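PDB 6T5Z: chitin-binding type-4 domain-containing protein from Photorhabdus laumondii subsp. laumondii, which is a copper-dependent lytic polysaccharide monooxygenase of family AA10 that probably cleaves chitin chains oxidatively. Local coordinates for residues P7-L13 and W70-P74; I80-I86 and S132-C138; Q89-W95 and D124-P130. All blocks are in the same frame, centred on the assembly; numbering follows the deposited sequence.

Interaction 1: residues P7-L13 and W70-P74; sequences PGSRAFL and WKKIP
Residues 7-13 leave a cis peptide bond before Pro7 and an extended Gly8-Ser9 to enter a short, weakly bonded helix at Arg10; residues 70-74 run extended throughout and become strand at Ile73. CA atoms come nearest at Pro7-Ile73 (6.4 Å) and Arg10-Trp70 (7.3 Å), and no hydrogen bond joins the two. Ser9 is the N-cap, its OG accepting from Phe12 N at 3.0 Å. Arg10, with chi1 and chi2 both t and chi3 m, lays its guanidinium flat on the indole of Trp70 (chi1 m): planes at 5°, CZ 3.5 Å from the five-membered-ring centroid, a cation-pi stack, while CD makes a CH-pi contact with the six-membered ring. Asp168 takes the Arg10 charge in a salt bridge; Trp70 NE1 donates to Ala64 O. Ile73 (m, m) reaches Pro7 CB with CG2 at 3.8 Å and Leu13 CD1 with CD1 at 3.9 Å. Away from the copper, this is a buried junction of a capped helical turn with a strand entering the AA10 beta-sandwich.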
loop_
_atom_site.group_PDB
_atom_site.type_symbol
_atom_site.label_atom_id
_atom_site.label_comp_id
_atom_site.label_asym_id
_atom_site.label_seq_id
_atom_site.Cartn_x
_atom_site.Cartn_y
_atom_site.Cartn_z
ATOM N N PRO A 7 -4.432 8.281 2.662
ATOM C CA PRO A 7 -4.672 8.644 1.255
ATOM C C PRO A 7 -5.199 7.412 0.544
ATOM O O PRO A 7 -4.717 6.308 0.855
ATOM C CB PRO A 7 -3.289 9.058 0.735
ATOM C CG PRO A 7 -2.302 8.573 1.769
ATOM C CD PRO A 7 -3.021 8.432 3.059
ATOM N N GLY A 8 -6.200 7.571 -0.324
ATOM C CA GLY A 8 -6.846 6.414 -0.919
ATOM C C GLY A 8 -5.865 5.526 -1.660
ATOM O O GLY A 8 -5.090 6.013 -2.494
ATOM N N SER A 9 -5.879 4.226 -1.363
ATOM C CA SER A 9 -4.949 3.315 -2.017
ATOM C C SER A 9 -5.380 3.052 -3.454
ATOM O O SER A 9 -6.502 3.362 -3.861
ATOM C CB SER A 9 -4.865 1.992 -1.267
ATOM O OG SER A 9 -6.037 1.223 -1.522
ATOM N N ARG A 10 -4.466 2.444 -4.219
ATOM C CA ARG A 10 -4.739 2.154 -5.622
ATOM C C ARG A 10 -5.946 1.243 -5.757
ATOM O O ARG A 10 -6.821 1.479 -6.603
ATOM C CB ARG A 10 -3.493 1.532 -6.261
ATOM C CG ARG A 10 -3.603 1.263 -7.770
ATOM C CD ARG A 10 -2.367 0.563 -8.274
ATOM N NE ARG A 10 -1.198 1.428 -8.228
ATOM C CZ ARG A 10 0.036 1.029 -8.523
ATOM N NH1 ARG A 10 0.262 -0.234 -8.861
ATOM N NH2 ARG A 10 1.055 1.883 -8.457
ATOM N N ALA A 11 -6.028 0.209 -4.907
ATOM C CA ALA A 11 -7.186 -0.680 -4.914
ATOM C C ALA A 11 -8.449 0.027 -4.438
ATOM O O ALA A 11 -9.541 -0.193 -4.993
ATOM C CB ALA A 11 -6.905 -1.908 -4.046
ATOM N N PHE A 12 -8.335 0.856 -3.398
ATOM C CA PHE A 12 -9.498 1.589 -2.913
ATOM C C PHE A 12 -10.081 2.468 -4.008
ATOM O O PHE A 12 -11.302 2.513 -4.198
ATOM C CB PHE A 12 -9.130 2.437 -1.692
ATOM C CG PHE A 12 -10.205 3.419 -1.306
ATOM C CD1 PHE A 12 -11.410 2.968 -0.776
ATOM C CD2 PHE A 12 -10.041 4.777 -1.520
ATOM C CE1 PHE A 12 -12.408 3.855 -0.430
ATOM C CE2 PHE A 12 -11.047 5.675 -1.183
ATOM C CZ PHE A 12 -12.224 5.206 -0.622
ATOM N N LEU A 13 -9.220 3.162 -4.752
ATOM C CA LEU A 13 -9.700 4.050 -5.803
ATOM C C LEU A 13 -10.329 3.278 -6.956
ATOM O O LEU A 13 -11.120 3.851 -7.712
ATOM C CB LEU A 13 -8.554 4.928 -6.309
ATOM C CG LEU A 13 -7.963 5.889 -5.273
ATOM C CD1 LEU A 13 -6.833 6.670 -5.897
ATOM C CD2 LEU A 13 -9.014 6.823 -4.719
ATOM N N TRP A 70 -2.091 5.509 -13.102
ATOM C CA TRP A 70 -2.800 5.523 -11.836
ATOM C C TRP A 70 -3.127 6.938 -11.388
ATOM O O TRP A 70 -2.334 7.863 -11.574
ATOM C CB TRP A 70 -1.977 4.818 -10.753
ATOM C CG TRP A 70 -1.647 3.392 -11.118
ATOM C CD1 TRP A 70 -0.404 2.867 -11.338
ATOM C CD2 TRP A 70 -2.578 2.326 -11.342
ATOM N NE1 TRP A 70 -0.502 1.538 -11.665
ATOM C CE2 TRP A 70 -1.825 1.177 -11.666
ATOM C CE3 TRP A 70 -3.976 2.224 -11.278
ATOM C CZ2 TRP A 70 -2.426 -0.057 -11.934
ATOM C CZ3 TRP A 70 -4.569 0.995 -11.541
ATOM C CH2 TRP A 70 -3.794 -0.121 -11.880
ATOM N N LYS A 71 -4.304 7.085 -10.785
ATOM C CA LYS A 71 -4.677 8.346 -10.167
ATOM C C LYS A 71 -3.831 8.550 -8.916
ATOM O O LYS A 71 -3.696 7.640 -8.098
ATOM C CB LYS A 71 -6.159 8.326 -9.816
ATOM C CG LYS A 71 -6.603 9.454 -8.909
ATOM C CD LYS A 71 -6.721 10.758 -9.666
ATOM C CE LYS A 71 -7.308 11.851 -8.765
ATOM N NZ LYS A 71 -6.472 12.097 -7.549
ATOM N N LYS A 72 -3.251 9.737 -8.778
ATOM C CA LYS A 72 -2.311 10.028 -7.708
ATOM C C LYS A 72 -2.955 10.946 -6.674
ATOM O O LYS A 72 -3.550 11.968 -7.021
ATOM C CB LYS A 72 -1.039 10.660 -8.277
ATOM C CG LYS A 72 -0.357 9.764 -9.311
ATOM C CD LYS A 72 0.646 10.470 -10.201
ATOM C CE LYS A 72 1.132 9.525 -11.298
ATOM N NZ LYS A 72 0.057 9.289 -12.329
ATOM N N ILE A 73 -2.813 10.597 -5.404
ATOM C CA ILE A 73 -3.300 11.460 -4.329
ATOM C C ILE A 73 -2.272 12.564 -4.113
ATOM O O ILE A 73 -1.090 12.262 -3.885
ATOM C CB ILE A 73 -3.514 10.675 -3.018
ATOM C CG1 ILE A 73 -4.378 9.424 -3.246
ATOM C CG2 ILE A 73 -4.121 11.577 -1.962
ATOM C CD1 ILE A 73 -5.791 9.720 -3.766
ATOM N N PRO A 74 -2.663 13.837 -4.165
ATOM C CA PRO A 74 -1.715 14.914 -3.850
ATOM C C PRO A 74 -1.466 15.010 -2.352
ATOM O O PRO A 74 -2.403 15.086 -1.557
ATOM C CB PRO A 74 -2.408 16.174 -4.383
ATOM C CG PRO A 74 -3.877 15.822 -4.430
ATOM C CD PRO A 74 -3.976 14.334 -4.635
#

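Interaction 2: residues I80-I86 and S132-C138; sequences IEFQWEI and SRVINKC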
loop_
_atom_site.group_PDB
_atom_site.type_symbol
_atom_site.label_atom_id
_atom_site.label_comp_id
_atom_site.label_asym_id
_atom_site.label_seq_id
_atom_site.Cartn_x
_atom_site.Cartn_y
_atom_site.Cartn_z
ATOM N N ILE A 80 2.261 12.576 7.702
ATOM C CA ILE A 80 1.212 11.926 6.917
ATOM C C ILE A 80 0.545 10.886 7.809
ATOM O O ILE A 80 1.203 10.242 8.631
ATOM C CB ILE A 80 1.790 11.297 5.628
ATOM C CG1 ILE A 80 0.711 10.613 4.792
ATOM C CG2 ILE A 80 2.898 10.300 5.958
ATOM C CD1 ILE A 80 1.183 10.290 3.362
ATOM N N GLU A 81 -0.767 10.735 7.655
ATOM C CA GLU A 81 -1.548 9.747 8.381
ATOM C C GLU A 81 -2.169 8.778 7.390
ATOM O O GLU A 81 -2.728 9.201 6.369
ATOM C CB GLU A 81 -2.671 10.404 9.205
ATOM C CG GLU A 81 -2.199 11.292 10.340
ATOM C CD GLU A 81 -3.339 11.704 11.246
ATOM O OE1 GLU A 81 -4.509 11.410 10.910
ATOM O OE2 GLU A 81 -3.067 12.316 12.297
ATOM N N PHE A 82 -2.104 7.488 7.705
ATOM C CA PHE A 82 -2.737 6.438 6.921
ATOM C C PHE A 82 -3.912 5.862 7.698
ATOM O O PHE A 82 -3.771 5.512 8.874
ATOM C CB PHE A 82 -1.736 5.330 6.583
ATOM C CG PHE A 82 -0.542 5.817 5.823
ATOM C CD1 PHE A 82 0.615 6.177 6.489
ATOM C CD2 PHE A 82 -0.583 5.943 4.442
ATOM C CE1 PHE A 82 1.712 6.626 5.805
ATOM C CE2 PHE A 82 0.525 6.401 3.742
ATOM C CZ PHE A 82 1.683 6.734 4.430
ATOM N N GLN A 83 -5.058 5.744 7.042
ATOM C CA GLN A 83 -6.263 5.192 7.654
ATOM C C GLN A 83 -6.627 3.882 6.969
ATOM O O GLN A 83 -6.836 3.858 5.748
ATOM C CB GLN A 83 -7.436 6.167 7.566
ATOM C CG GLN A 83 -8.706 5.669 8.238
ATOM C CD GLN A 83 -9.815 6.705 8.189
ATOM O OE1 GLN A 83 -10.095 7.384 9.182
ATOM N NE2 GLN A 83 -10.443 6.848 7.017
ATOM N N TRP A 84 -6.732 2.817 7.762
ATOM C CA TRP A 84 -7.218 1.520 7.311
ATOM C C TRP A 84 -8.666 1.321 7.732
ATOM O O TRP A 84 -9.031 1.612 8.874
ATOM C CB TRP A 84 -6.391 0.375 7.898
ATOM C CG TRP A 84 -5.004 0.166 7.338
ATOM C CD1 TRP A 84 -3.882 0.898 7.603
ATOM C CD2 TRP A 84 -4.594 -0.889 6.458
ATOM N NE1 TRP A 84 -2.802 0.373 6.934
ATOM C CE2 TRP A 84 -3.214 -0.730 6.229
ATOM C CE3 TRP A 84 -5.265 -1.959 5.841
ATOM C CZ2 TRP A 84 -2.494 -1.580 5.390
ATOM C CZ3 TRP A 84 -4.543 -2.809 5.018
ATOM C CH2 TRP A 84 -3.176 -2.614 4.802
ATOM N N GLU A 85 -9.477 0.785 6.807
ATOM C CA GLU A 85 -10.802 0.246 7.096
ATOM C C GLU A 85 -10.637 -1.261 7.266
ATOM O O GLU A 85 -10.254 -1.967 6.324
ATOM C CB GLU A 85 -11.795 0.577 5.976
ATOM C CG GLU A 85 -11.922 2.058 5.671
ATOM C CD GLU A 85 -12.765 2.822 6.688
ATOM O OE1 GLU A 85 -13.302 2.197 7.620
ATOM O OE2 GLU A 85 -12.908 4.060 6.550
ATOM N N ILE A 86 -10.879 -1.745 8.479
ATOM C CA ILE A 86 -10.623 -3.138 8.842
ATOM C C ILE A 86 -11.959 -3.871 8.764
ATOM O O ILE A 86 -12.730 -3.911 9.728
ATOM C CB ILE A 86 -9.988 -3.233 10.224
ATOM C CG1 ILE A 86 -8.695 -2.413 10.252
ATOM C CG2 ILE A 86 -9.755 -4.696 10.633
ATOM C CD1 ILE A 86 -7.657 -2.874 9.236
ATOM N N SER A 132 -12.022 -1.366 14.256
ATOM C CA SER A 132 -12.481 -1.538 12.883
ATOM C C SER A 132 -12.000 -0.433 11.946
ATOM O O SER A 132 -12.149 -0.559 10.723
ATOM C CB SER A 132 -14.006 -1.630 12.876
ATOM O OG SER A 132 -14.404 -2.786 13.602
ATOM N N ARG A 133 -11.441 0.644 12.489
ATOM C CA ARG A 133 -10.774 1.671 11.705
ATOM C C ARG A 133 -9.501 2.043 12.450
ATOM O O ARG A 133 -9.531 2.242 13.670
ATOM C CB ARG A 133 -11.685 2.888 11.500
ATOM C CG ARG A 133 -11.102 3.965 10.615
ATOM C CD ARG A 133 -12.169 4.984 10.229
ATOM N NE ARG A 133 -12.800 5.540 11.414
ATOM C CZ ARG A 133 -12.275 6.510 12.157
ATOM N NH1 ARG A 133 -11.102 7.045 11.832
ATOM N NH2 ARG A 133 -12.933 6.954 13.223
ATOM N N VAL A 134 -8.380 2.100 11.732
ATOM C CA VAL A 134 -7.066 2.273 12.341
ATOM C C VAL A 134 -6.350 3.421 11.648
ATOM O O VAL A 134 -6.393 3.534 10.421
ATOM C CB VAL A 134 -6.231 0.982 12.241
ATOM C CG1 VAL A 134 -4.770 1.267 12.589
ATOM C CG2 VAL A 134 -6.816 -0.086 13.145
ATOM N N ILE A 135 -5.700 4.281 12.429
ATOM C CA ILE A 135 -4.910 5.383 11.887
ATOM C C ILE A 135 -3.467 5.255 12.362
ATOM O O ILE A 135 -3.209 5.128 13.564
ATOM C CB ILE A 135 -5.498 6.752 12.277
ATOM C CG1 ILE A 135 -6.807 7.019 11.512
ATOM C CG2 ILE A 135 -4.497 7.849 12.010
ATOM C CD1 ILE A 135 -7.413 8.383 11.787
ATOM N N ASN A 136 -2.526 5.298 11.419
ATOM C CA ASN A 136 -1.096 5.286 11.723
ATOM C C ASN A 136 -0.501 6.643 11.371
ATOM O O ASN A 136 -0.600 7.084 10.220
ATOM C CB ASN A 136 -0.365 4.193 10.943
ATOM C CG ASN A 136 -0.977 2.816 11.136
ATOM O OD1 ASN A 136 -1.322 2.142 10.160
ATOM N ND2 ASN A 136 -1.099 2.389 12.387
ATOM N N LYS A 137 0.137 7.287 12.346
ATOM C CA LYS A 137 0.779 8.575 12.130
ATOM C C LYS A 137 2.242 8.361 11.752
ATOM O O LYS A 137 2.977 7.640 12.446
ATOM C CB LYS A 137 0.672 9.449 13.382
ATOM C CG LYS A 137 -0.750 9.833 13.776
ATOM C CD LYS A 137 -0.713 10.625 15.077
ATOM C CE LYS A 137 -2.091 10.850 15.676
ATOM N NZ LYS A 137 -2.787 11.990 15.027
ATOM N N CYS A 138 2.670 9.010 10.668
ATOM C CA CYS A 138 3.983 8.770 10.085
ATOM C C CYS A 138 4.610 10.089 9.647
ATOM O O CYS A 138 3.976 11.149 9.657
ATOM C CB CYS A 138 3.898 7.810 8.886
ATOM S SG CYS A 138 3.150 6.224 9.237
HETATM O O HOH W 1 -14.484 -4.785 11.740
#
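Two neighbouring strands of the three-stranded antiparallel sheet in the AA10 beta-sandwich meet here, strand 79-86 being central and 133-139 at the edge. Ile80-Cys138, Phe82-Asn136 and Trp84-Val134 are hydrogen-bonded pairs, each with two backbone bonds, such as Phe82 N to Asn136 O (3.0 Å) and Asn136 N to Phe82 O (2.8 Å). Ile86 N to Ser132 O (2.8 Å) extends the ladder, and water 1 bridges Ile86 O and Ser132 OG. At the intervening non-hydrogen-bonded pairs the CA atoms are closer, with CA-H...O contacts such as Ile135 CA to Phe82 O (3.2 Å). The face carrying Phe82, Trp84, Val134, Asn136 and Cys138 is the inner one of the sandwich, packed on strand 92-99: Cys138 SG lies at the edge of the Phe82 ring, 3.7 Å from CD1, and is disulfide-bonded to Cys121, while Trp84 NE1 and Asn136 OD1 both hydrogen-bond Tyr97 OH. On the other face, Lys137 NZ forms a salt bridge with Glu81 OE2 (2.8 Å), and Arg133 NH1 donates to Gln83 OE1 (2.9 Å).

Interaction 3: residues Q89-W95 and D124-P130; sequences QHKTSSW and DYQEKMP. With CU (copper (II) ion), chain D.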
loop_
_atom_site.group_PDB
_atom_site.type_symbol
_atom_site.label_atom_id
_atom_site.label_comp_id
_atom_site.label_asym_id
_atom_site.label_seq_id
_atom_site.Cartn_x
_atom_site.Cartn_y
_atom_site.Cartn_z
ATOM N N GLN A 89 -11.495 -7.967 11.501
ATOM C CA GLN A 89 -10.414 -7.729 12.448
ATOM C C GLN A 89 -9.621 -9.004 12.708
ATOM O O GLN A 89 -10.192 -10.089 12.857
ATOM C CB GLN A 89 -10.972 -7.200 13.773
ATOM C CG GLN A 89 -11.689 -5.874 13.668
ATOM C CD GLN A 89 -12.733 -5.712 14.751
ATOM O OE1 GLN A 89 -13.895 -6.063 14.559
ATOM N NE2 GLN A 89 -12.327 -5.193 15.896
ATOM N N HIS A 90 -8.293 -8.866 12.745
ATOM C CA HIS A 90 -7.386 -9.959 13.067
ATOM C C HIS A 90 -6.290 -9.437 13.973
ATOM O O HIS A 90 -5.855 -8.291 13.829
ATOM C CB HIS A 90 -6.707 -10.561 11.832
ATOM C CG HIS A 90 -7.645 -10.911 10.724
ATOM N ND1 HIS A 90 -8.645 -11.848 10.858
ATOM C CD2 HIS A 90 -7.712 -10.467 9.446
ATOM C CE1 HIS A 90 -9.294 -11.960 9.712
ATOM N NE2 HIS A 90 -8.746 -11.135 8.841
ATOM N N LYS A 91 -5.825 -10.298 14.878
ATOM C CA LYS A 91 -4.706 -9.952 15.741
ATOM C C LYS A 91 -3.516 -9.524 14.894
ATOM O O LYS A 91 -3.181 -10.167 13.894
ATOM C CB LYS A 91 -4.343 -11.142 16.635
ATOM C CG LYS A 91 -5.395 -11.468 17.701
ATOM C CD LYS A 91 -5.049 -12.767 18.451
ATOM C CE LYS A 91 -3.669 -12.712 19.080
ATOM N NZ LYS A 91 -3.630 -11.860 20.310
ATOM N N THR A 92 -2.866 -8.439 15.311
ATOM C CA THR A 92 -1.987 -7.667 14.442
ATOM C C THR A 92 -0.578 -7.575 15.017
ATOM O O THR A 92 -0.402 -7.142 16.155
ATOM C CB THR A 92 -2.570 -6.267 14.247
ATOM O OG1 THR A 92 -3.831 -6.378 13.569
ATOM C CG2 THR A 92 -1.628 -5.385 13.433
ATOM N N SER A 93 0.421 -7.957 14.216
ATOM C CA SER A 93 1.810 -7.708 14.592
ATOM C C SER A 93 2.167 -6.236 14.421
ATOM O O SER A 93 2.744 -5.620 15.324
ATOM C CB SER A 93 2.761 -8.563 13.753
ATOM O OG SER A 93 2.660 -9.938 14.074
ATOM N N SER A 94 1.825 -5.652 13.271
ATOM C CA SER A 94 2.306 -4.306 12.985
ATOM C C SER A 94 1.582 -3.713 11.788
ATOM O O SER A 94 0.931 -4.421 11.017
ATOM C CB SER A 94 3.803 -4.301 12.700
ATOM O OG SER A 94 4.060 -5.014 11.498
ATOM N N TRP A 95 1.732 -2.397 11.659
ATOM C CA TRP A 95 1.416 -1.611 10.471
ATOM C C TRP A 95 2.717 -0.957 10.035
ATOM O O TRP A 95 3.403 -0.350 10.861
ATOM C CB TRP A 95 0.372 -0.529 10.785
ATOM C CG TRP A 95 -0.729 -1.032 11.648
ATOM C CD1 TRP A 95 -0.730 -1.138 13.019
ATOM C CD2 TRP A 95 -1.989 -1.539 11.205
ATOM N NE1 TRP A 95 -1.926 -1.667 13.445
ATOM C CE2 TRP A 95 -2.714 -1.919 12.351
ATOM C CE3 TRP A 95 -2.577 -1.703 9.943
ATOM C CZ2 TRP A 95 -3.992 -2.463 12.279
ATOM C CZ3 TRP A 95 -3.854 -2.236 9.874
ATOM C CH2 TRP A 95 -4.540 -2.618 11.030
ATOM N N ASP A 124 4.076 -0.977 16.050
ATOM C CA ASP A 124 3.959 -2.312 16.623
ATOM C C ASP A 124 2.646 -2.416 17.400
ATOM O O ASP A 124 2.373 -1.593 18.275
ATOM C CB ASP A 124 5.174 -2.557 17.532
ATOM C CG ASP A 124 5.313 -3.996 18.005
ATOM O OD1 ASP A 124 4.339 -4.773 17.976
ATOM O OD2 ASP A 124 6.437 -4.352 18.443
ATOM N N TYR A 125 1.818 -3.408 17.062
ATOM C CA TYR A 125 0.549 -3.614 17.755
ATOM C C TYR A 125 0.588 -4.759 18.753
ATOM O O TYR A 125 -0.430 -5.023 19.404
ATOM C CB TYR A 125 -0.584 -3.851 16.750
ATOM C CG TYR A 125 -1.579 -2.722 16.680
ATOM C CD1 TYR A 125 -1.152 -1.402 16.572
ATOM C CD2 TYR A 125 -2.942 -2.971 16.701
ATOM C CE1 TYR A 125 -2.063 -0.356 16.493
ATOM C CE2 TYR A 125 -3.864 -1.931 16.611
ATOM C CZ TYR A 125 -3.417 -0.631 16.509
ATOM O OH TYR A 125 -4.334 0.400 16.431
ATOM N N GLN A 126 1.719 -5.459 18.857
ATOM C CA GLN A 126 1.963 -6.421 19.928
ATOM C C GLN A 126 0.894 -7.513 19.966
ATOM O O GLN A 126 0.522 -8.003 21.033
ATOM C CB GLN A 126 2.073 -5.708 21.283
ATOM C CG GLN A 126 3.149 -4.622 21.338
ATOM C CD GLN A 126 3.453 -4.174 22.762
ATOM O OE1 GLN A 126 3.600 -5.002 23.661
ATOM N NE2 GLN A 126 3.541 -2.864 22.976
ATOM N N GLU A 127 0.391 -7.891 18.784
ATOM C CA GLU A 127 -0.533 -9.009 18.575
ATOM C C GLU A 127 -1.936 -8.721 19.090
ATOM O O GLU A 127 -2.741 -9.642 19.249
ATOM C CB GLU A 127 -0.001 -10.312 19.190
ATOM C CG GLU A 127 1.388 -10.666 18.724
ATOM C CD GLU A 127 1.803 -12.073 19.087
ATOM O OE1 GLU A 127 1.168 -12.683 19.976
ATOM O OE2 GLU A 127 2.773 -12.565 18.476
ATOM N N LYS A 128 -2.247 -7.455 19.345
ATOM C CA LYS A 128 -3.551 -7.055 19.839
ATOM C C LYS A 128 -4.567 -6.992 18.700
ATOM O O LYS A 128 -4.220 -6.831 17.526
ATOM C CB LYS A 128 -3.453 -5.699 20.539
ATOM C CG LYS A 128 -2.711 -5.761 21.864
ATOM C CD LYS A 128 -2.680 -4.417 22.589
ATOM C CE LYS A 128 -1.716 -3.439 21.931
ATOM N NZ LYS A 128 -1.396 -2.310 22.855
ATOM N N MET A 129 -5.834 -7.132 19.072
ATOM C CA MET A 129 -6.931 -7.051 18.116
ATOM C C MET A 129 -7.206 -5.586 17.795
ATOM O O MET A 129 -7.467 -4.801 18.715
ATOM C CB MET A 129 -8.178 -7.720 18.699
ATOM C CG MET A 129 -9.361 -7.856 17.737
ATOM S SD MET A 129 -9.031 -9.025 16.392
ATOM C CE MET A 129 -8.900 -10.542 17.319
ATOM N N PRO A 130 -7.149 -5.173 16.531
ATOM C CA PRO A 130 -7.363 -3.764 16.201
ATOM C C PRO A 130 -8.843 -3.422 16.206
ATOM O O PRO A 130 -9.712 -4.286 16.097
ATOM C CB PRO A 130 -6.789 -3.644 14.786
ATOM C CG PRO A 130 -7.096 -4.987 14.175
ATOM C CD PRO A 130 -6.990 -5.997 15.320
HETATM CU CU CU D . -9.167 -10.964 6.896
HETATM O O HOH W 2 -1.255 -13.205 21.264
HETATM O O HOH W 3 -10.623 -12.869 7.061
HETATM O O HOH W 4 -7.786 -12.808 6.607
#
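Thr92 N donates to Lys128 O (3.1 Å), Tyr125 N to Ser93 O (3.0 Å), and Glu127 N makes a weak bond to Thr92 O (2.8 Å). Gln89 NE2 gives an almost straight bond to Pro130 O (2.8 Å), and Lys91 NZ reaches Glu127 O (2.6 Å) and, through water 2, Glu127 OE1. Lys128 N returns to Tyr125 O (3.0 Å), closing a type I' turn from Tyr125 to Lys128, and Asp124 OD1 accepts from Gln126 N (2.8 Å) in an Asx turn. Ser93 and Ser94 form a classic beta bulge opposite Thr155. Before the bulge, His90 belongs to the histidine brace, the copper site of lytic polysaccharide monooxygenases: its NE2 binds the copper at 2.0 Å beside waters 3 and 4, with His1 the other protein ligand. His90 O accepts from Thr92 OG1 (2.8 Å), which in turn accepts from Trp154 NE1. Trp95 turns its edge to the face of Tyr125, a T-shaped pair (five-membered ring to Tyr125 ring, centroids 4.4 Å apart, planes at 82°).

In the fold
Interaction 3 is nested within the chain loop that interaction 2 closes, their centres 13 Å apart. They touch chiefly through Trp95, whose CH2 is 3.6 Å from Ile86 CD1 and whose CE3 is 3.7 Å from Trp84 NE1, and again where Ser132 OG lies 3.5 Å from Gln89 OE1, so the three-stranded sheet packs on the strand following His90. His90, one of two copper-binding histidines, belongs to interaction 3; the nearest side-chain atom of Ile86, in interaction 2, is about 7 Å from the copper. Interaction 1, earlier in the chain, meets interaction 2 where Pro7 CD lies 3.7 Å from Phe82 CD2, but stays about 12 Å from interaction 3 at the nearest atoms, across the chain's centre.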